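Local coordinates for protein glycoside Hydrolase (Bacteroides uniformis, PDB 5T9X) that probably hydrolyses agarose-type galactans, as a family 16 glycoside hydrolase from the agarose pathway of a human gut symbiont, at residues D185-D199 against Y210-R224. Sequence-based numbering, arbitrary orientation.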
# COMPACT_ATOMS: atom_id res chain seq x y z
N ASP A 185 -4.28 -13.29 -10.21
CA ASP A 185 -4.43 -13.15 -11.68
C ASP A 185 -4.29 -11.69 -12.21
O ASP A 185 -4.48 -11.45 -13.42
CB ASP A 185 -5.75 -13.79 -12.14
CG ASP A 185 -7.00 -12.94 -11.84
OD1 ASP A 185 -6.89 -11.83 -11.26
OD2 ASP A 185 -8.11 -13.40 -12.19
N ASP A 186 -3.99 -10.75 -11.30
CA ASP A 186 -3.74 -9.33 -11.60
C ASP A 186 -4.94 -8.58 -12.16
O ASP A 186 -4.76 -7.57 -12.82
CB ASP A 186 -2.49 -9.15 -12.49
CG ASP A 186 -1.17 -9.61 -11.80
OD1 ASP A 186 -1.00 -9.41 -10.59
OD2 ASP A 186 -0.28 -10.16 -12.49
N THR A 187 -6.17 -9.01 -11.86
CA THR A 187 -7.38 -8.33 -12.39
C THR A 187 -8.09 -7.43 -11.38
O THR A 187 -8.95 -6.65 -11.77
CB THR A 187 -8.40 -9.34 -12.96
OG1 THR A 187 -8.86 -10.22 -11.92
CG2 THR A 187 -7.77 -10.14 -14.12
N GLN A 188 -7.78 -7.58 -10.09
CA GLN A 188 -8.48 -6.84 -9.05
C GLN A 188 -7.53 -6.40 -7.94
O GLN A 188 -6.70 -7.19 -7.45
CB GLN A 188 -9.60 -7.67 -8.45
CG GLN A 188 -10.64 -8.10 -9.46
CD GLN A 188 -11.78 -8.87 -8.83
OE1 GLN A 188 -11.89 -9.00 -7.62
NE2 GLN A 188 -12.62 -9.40 -9.66
N GLU A 189 -7.68 -5.16 -7.53
CA GLU A 189 -6.75 -4.55 -6.63
C GLU A 189 -7.52 -3.59 -5.73
O GLU A 189 -8.42 -2.91 -6.20
CB GLU A 189 -5.71 -3.83 -7.47
CG GLU A 189 -4.67 -3.05 -6.71
CD GLU A 189 -3.79 -2.21 -7.61
OE1 GLU A 189 -3.39 -2.74 -8.69
OE2 GLU A 189 -3.49 -1.04 -7.22
N ILE A 190 -7.19 -3.58 -4.43
CA ILE A 190 -7.71 -2.61 -3.44
C ILE A 190 -6.49 -1.92 -2.82
O ILE A 190 -5.57 -2.60 -2.32
CB ILE A 190 -8.56 -3.29 -2.35
CG1 ILE A 190 -9.78 -3.93 -2.98
CG2 ILE A 190 -9.02 -2.29 -1.32
CD1 ILE A 190 -10.62 -4.81 -2.08
N ASP A 191 -6.45 -0.60 -2.89
CA ASP A 191 -5.32 0.16 -2.34
C ASP A 191 -5.71 0.76 -1.04
O ASP A 191 -6.64 1.56 -0.99
CB ASP A 191 -4.89 1.28 -3.27
CG ASP A 191 -4.54 0.76 -4.63
OD1 ASP A 191 -3.74 -0.19 -4.74
OD2 ASP A 191 -5.11 1.30 -5.59
N ILE A 192 -4.98 0.40 0.01
CA ILE A 192 -5.23 0.92 1.34
C ILE A 192 -4.47 2.24 1.55
O ILE A 192 -5.05 3.27 1.89
CB ILE A 192 -4.91 -0.15 2.39
CG1 ILE A 192 -5.78 -1.38 2.12
CG2 ILE A 192 -5.20 0.38 3.79
CD1 ILE A 192 -5.47 -2.59 2.95
N ILE A 193 -3.18 2.21 1.34
CA ILE A 193 -2.33 3.37 1.38
C ILE A 193 -1.57 3.44 0.07
O ILE A 193 -0.85 2.50 -0.29
CB ILE A 193 -1.30 3.31 2.52
CG1 ILE A 193 -2.00 3.19 3.88
CG2 ILE A 193 -0.44 4.57 2.51
CD1 ILE A 193 -1.08 3.12 5.10
N GLU A 194 -1.71 4.55 -0.63
CA GLU A 194 -0.72 4.97 -1.63
C GLU A 194 -0.45 6.45 -1.35
O GLU A 194 -1.37 7.26 -1.32
CB GLU A 194 -1.23 4.70 -3.05
CG GLU A 194 -0.31 5.18 -4.15
CD GLU A 194 -0.78 4.74 -5.54
OE1 GLU A 194 -1.97 4.98 -5.88
OE2 GLU A 194 0.05 4.20 -6.30
N ALA A 195 0.80 6.78 -1.04
CA ALA A 195 1.15 8.12 -0.58
C ALA A 195 2.58 8.50 -0.96
O ALA A 195 3.46 7.64 -1.09
CB ALA A 195 0.94 8.25 0.92
N TYR A 196 2.76 9.80 -1.16
CA TYR A 196 4.07 10.40 -1.44
C TYR A 196 4.32 11.40 -0.32
O TYR A 196 3.54 12.34 -0.15
CB TYR A 196 4.04 11.09 -2.81
CG TYR A 196 3.41 10.20 -3.85
CD1 TYR A 196 4.17 9.24 -4.50
CD2 TYR A 196 2.07 10.27 -4.13
CE1 TYR A 196 3.61 8.39 -5.43
CE2 TYR A 196 1.49 9.41 -5.05
CZ TYR A 196 2.28 8.47 -5.71
OH TYR A 196 1.74 7.60 -6.64
N GLY A 197 5.35 11.16 0.47
CA GLY A 197 5.59 11.96 1.65
C GLY A 197 6.48 13.18 1.56
O GLY A 197 6.48 14.01 2.47
N SER A 198 7.25 13.31 0.48
CA SER A 198 8.21 14.43 0.35
C SER A 198 7.54 15.76 0.03
O SER A 198 6.45 15.76 -0.55
CB SER A 198 9.26 14.12 -0.71
OG SER A 198 9.95 15.27 -1.09
N ASP A 199 8.18 16.87 0.42
CA ASP A 199 7.74 18.21 0.02
C ASP A 199 8.03 18.50 -1.43
O ASP A 199 7.39 19.37 -1.99
CB ASP A 199 8.39 19.32 0.84
CG ASP A 199 7.90 19.34 2.28
OD1 ASP A 199 6.67 19.16 2.52
OD2 ASP A 199 8.74 19.52 3.20
N TYR A 210 0.16 15.51 -6.60
CA TYR A 210 -0.45 15.45 -5.27
C TYR A 210 0.65 15.33 -4.21
O TYR A 210 1.63 14.58 -4.37
CB TYR A 210 -1.50 14.31 -5.18
CG TYR A 210 -2.84 14.62 -5.86
CD1 TYR A 210 -3.73 15.55 -5.33
CD2 TYR A 210 -3.23 13.96 -7.02
CE1 TYR A 210 -4.96 15.82 -5.93
CE2 TYR A 210 -4.45 14.23 -7.63
CZ TYR A 210 -5.32 15.16 -7.09
OH TYR A 210 -6.54 15.44 -7.70
N GLY A 211 0.48 16.10 -3.14
CA GLY A 211 1.52 16.31 -2.14
C GLY A 211 1.38 15.50 -0.86
O GLY A 211 0.58 14.58 -0.78
N PRO A 212 2.16 15.87 0.17
CA PRO A 212 2.26 15.10 1.40
C PRO A 212 1.12 15.32 2.39
O PRO A 212 1.16 14.77 3.49
CB PRO A 212 3.59 15.59 1.99
CG PRO A 212 3.68 17.01 1.55
CD PRO A 212 3.10 17.02 0.17
N ASP A 213 0.14 16.14 2.01
CA ASP A 213 -1.15 16.24 2.71
C ASP A 213 -2.21 15.24 2.20
O ASP A 213 -3.37 15.28 2.67
CB ASP A 213 -1.68 17.68 2.63
CG ASP A 213 -2.04 18.12 1.20
OD1 ASP A 213 -1.40 17.69 0.20
OD2 ASP A 213 -2.97 18.95 1.08
N ARG A 214 -1.84 14.37 1.25
CA ARG A 214 -2.78 13.43 0.62
C ARG A 214 -2.41 11.98 0.84
O ARG A 214 -1.23 11.59 0.82
CB ARG A 214 -2.88 13.62 -0.89
CG ARG A 214 -3.22 15.02 -1.34
CD ARG A 214 -4.69 15.32 -1.37
NE ARG A 214 -4.87 16.70 -1.83
CZ ARG A 214 -5.93 17.18 -2.46
NH1 ARG A 214 -6.99 16.42 -2.74
NH2 ARG A 214 -5.94 18.46 -2.84
N ILE A 215 -3.46 11.18 0.98
CA ILE A 215 -3.38 9.73 0.83
C ILE A 215 -4.33 9.35 -0.30
O ILE A 215 -5.47 9.80 -0.32
CB ILE A 215 -3.82 9.01 2.11
CG1 ILE A 215 -3.08 9.55 3.33
CG2 ILE A 215 -3.55 7.50 1.99
CD1 ILE A 215 -3.72 9.11 4.63
N HIS A 216 -3.85 8.54 -1.24
CA HIS A 216 -4.69 7.98 -2.31
C HIS A 216 -5.40 6.74 -1.81
O HIS A 216 -4.76 5.76 -1.48
CB HIS A 216 -3.82 7.63 -3.51
CG HIS A 216 -4.59 7.37 -4.77
ND1 HIS A 216 -4.19 6.44 -5.70
CD2 HIS A 216 -5.72 7.93 -5.25
CE1 HIS A 216 -5.05 6.43 -6.71
NE2 HIS A 216 -5.99 7.32 -6.46
N LEU A 217 -6.72 6.82 -1.75
CA LEU A 217 -7.59 5.73 -1.36
C LEU A 217 -8.33 5.27 -2.61
O LEU A 217 -9.21 5.96 -3.13
CB LEU A 217 -8.61 6.24 -0.35
CG LEU A 217 -8.05 6.95 0.86
CD1 LEU A 217 -9.17 7.62 1.62
CD2 LEU A 217 -7.30 5.99 1.79
N SER A 218 -7.99 4.09 -3.10
CA SER A 218 -8.46 3.67 -4.39
C SER A 218 -8.56 2.16 -4.52
O SER A 218 -8.29 1.42 -3.59
CB SER A 218 -7.52 4.20 -5.47
OG SER A 218 -8.21 4.37 -6.70
N HIS A 219 -9.01 1.74 -5.69
CA HIS A 219 -8.98 0.34 -6.09
C HIS A 219 -8.89 0.32 -7.61
O HIS A 219 -9.16 1.34 -8.24
CB HIS A 219 -10.25 -0.37 -5.57
CG HIS A 219 -11.47 -0.09 -6.37
ND1 HIS A 219 -12.29 0.98 -6.12
CD2 HIS A 219 -12.05 -0.77 -7.39
CE1 HIS A 219 -13.31 0.97 -6.96
NE2 HIS A 219 -13.18 -0.09 -7.74
N HIS A 220 -8.49 -0.81 -8.17
CA HIS A 220 -8.43 -0.95 -9.61
C HIS A 220 -9.12 -2.24 -10.03
O HIS A 220 -9.11 -3.23 -9.29
CB HIS A 220 -7.00 -0.99 -10.13
CG HIS A 220 -6.19 0.24 -9.83
ND1 HIS A 220 -5.88 1.19 -10.78
CD2 HIS A 220 -5.62 0.67 -8.68
CE1 HIS A 220 -5.17 2.15 -10.23
NE2 HIS A 220 -5.00 1.86 -8.95
N VAL A 221 -9.70 -2.22 -11.23
CA VAL A 221 -10.12 -3.41 -11.93
C VAL A 221 -9.44 -3.37 -13.30
O VAL A 221 -9.37 -2.32 -13.90
CB VAL A 221 -11.64 -3.43 -12.05
CG1 VAL A 221 -12.07 -4.67 -12.78
CG2 VAL A 221 -12.26 -3.49 -10.68
N PHE A 222 -8.94 -4.51 -13.77
CA PHE A 222 -8.17 -4.59 -15.01
C PHE A 222 -8.68 -5.65 -15.95
O PHE A 222 -9.18 -6.69 -15.51
CB PHE A 222 -6.70 -4.97 -14.78
CG PHE A 222 -5.96 -4.12 -13.79
CD1 PHE A 222 -5.29 -2.98 -14.19
CD2 PHE A 222 -5.86 -4.51 -12.45
CE1 PHE A 222 -4.57 -2.21 -13.28
CE2 PHE A 222 -5.15 -3.74 -11.54
CZ PHE A 222 -4.51 -2.58 -11.96
N ILE A 223 -8.52 -5.40 -17.24
CA ILE A 223 -8.51 -6.45 -18.24
C ILE A 223 -7.05 -6.59 -18.64
O ILE A 223 -6.40 -5.60 -18.92
CB ILE A 223 -9.30 -6.09 -19.52
CG1 ILE A 223 -10.71 -5.59 -19.21
CG2 ILE A 223 -9.34 -7.30 -20.46
CD1 ILE A 223 -11.69 -6.68 -18.87
N ARG A 224 -6.55 -7.80 -18.71
CA ARG A 224 -5.13 -8.00 -18.99
C ARG A 224 -4.67 -7.76 -20.45
O ARG A 224 -3.59 -7.16 -20.67
CB ARG A 224 -4.68 -9.37 -18.45
CG ARG A 224 -4.52 -9.31 -16.93
CD ARG A 224 -3.27 -8.50 -16.58
NE ARG A 224 -3.44 -7.45 -15.56
CZ ARG A 224 -2.52 -6.51 -15.31
NH1 ARG A 224 -2.73 -5.61 -14.34
NH2 ARG A 224 -1.39 -6.45 -16.02
O HOH W 1 0.58 11.54 -1.35
O HOH W 2 1.45 11.52 1.65
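Glu194 and His216 each swing CG anti to their own backbone N (chi1 177° and -165°), which lays the two side chains alongside one another on the same face of the sheet. There His216 ND1 gives a nearly straight hydrogen bond of 2.7 Å to Glu194 OE1. The oxygen sits in the ring plane, and carboxylate and imidazole are only 20° from coplanar. Ser218 CB lies over one face of that ring, while Gln306 takes the other oxygen, OE2, so both ends of the carboxylate are gripped. A leucine in place of His216 has no donor for OE1, and the carboxylate, held then by Gln306 at OE2, would probably be freer to turn.

Further along, Glu189 and His220 form a hydrogen-bonded antiparallel pair, His220 N reaching Glu189 O at 2.9 Å. His220 CD2 stands 3.1 Å from Glu189 OE2 and 3.2 Å from Asp191 OD2, the latter at the ring edge; Asp229 holds His220 ND1. Glu189 OE1 meets the rim of Phe222 at CZ, 3.5 Å away, and OE2 lies 2.6 Å from Asp191 OD1. A classic beta bulge, Ile192 and Ile193 opposite Val179, keeps Glu194 on the acidic face.

This spacing matches the bulged ExDxxE signature of family 16, whose two glutamates are nucleophile and acid/base in relatives. An imidazole bound beside Glu189 fits a substrate cleft here, where His216 and Gln306 probably set the angle of Glu194, while the edge of His220 lies against Asp191.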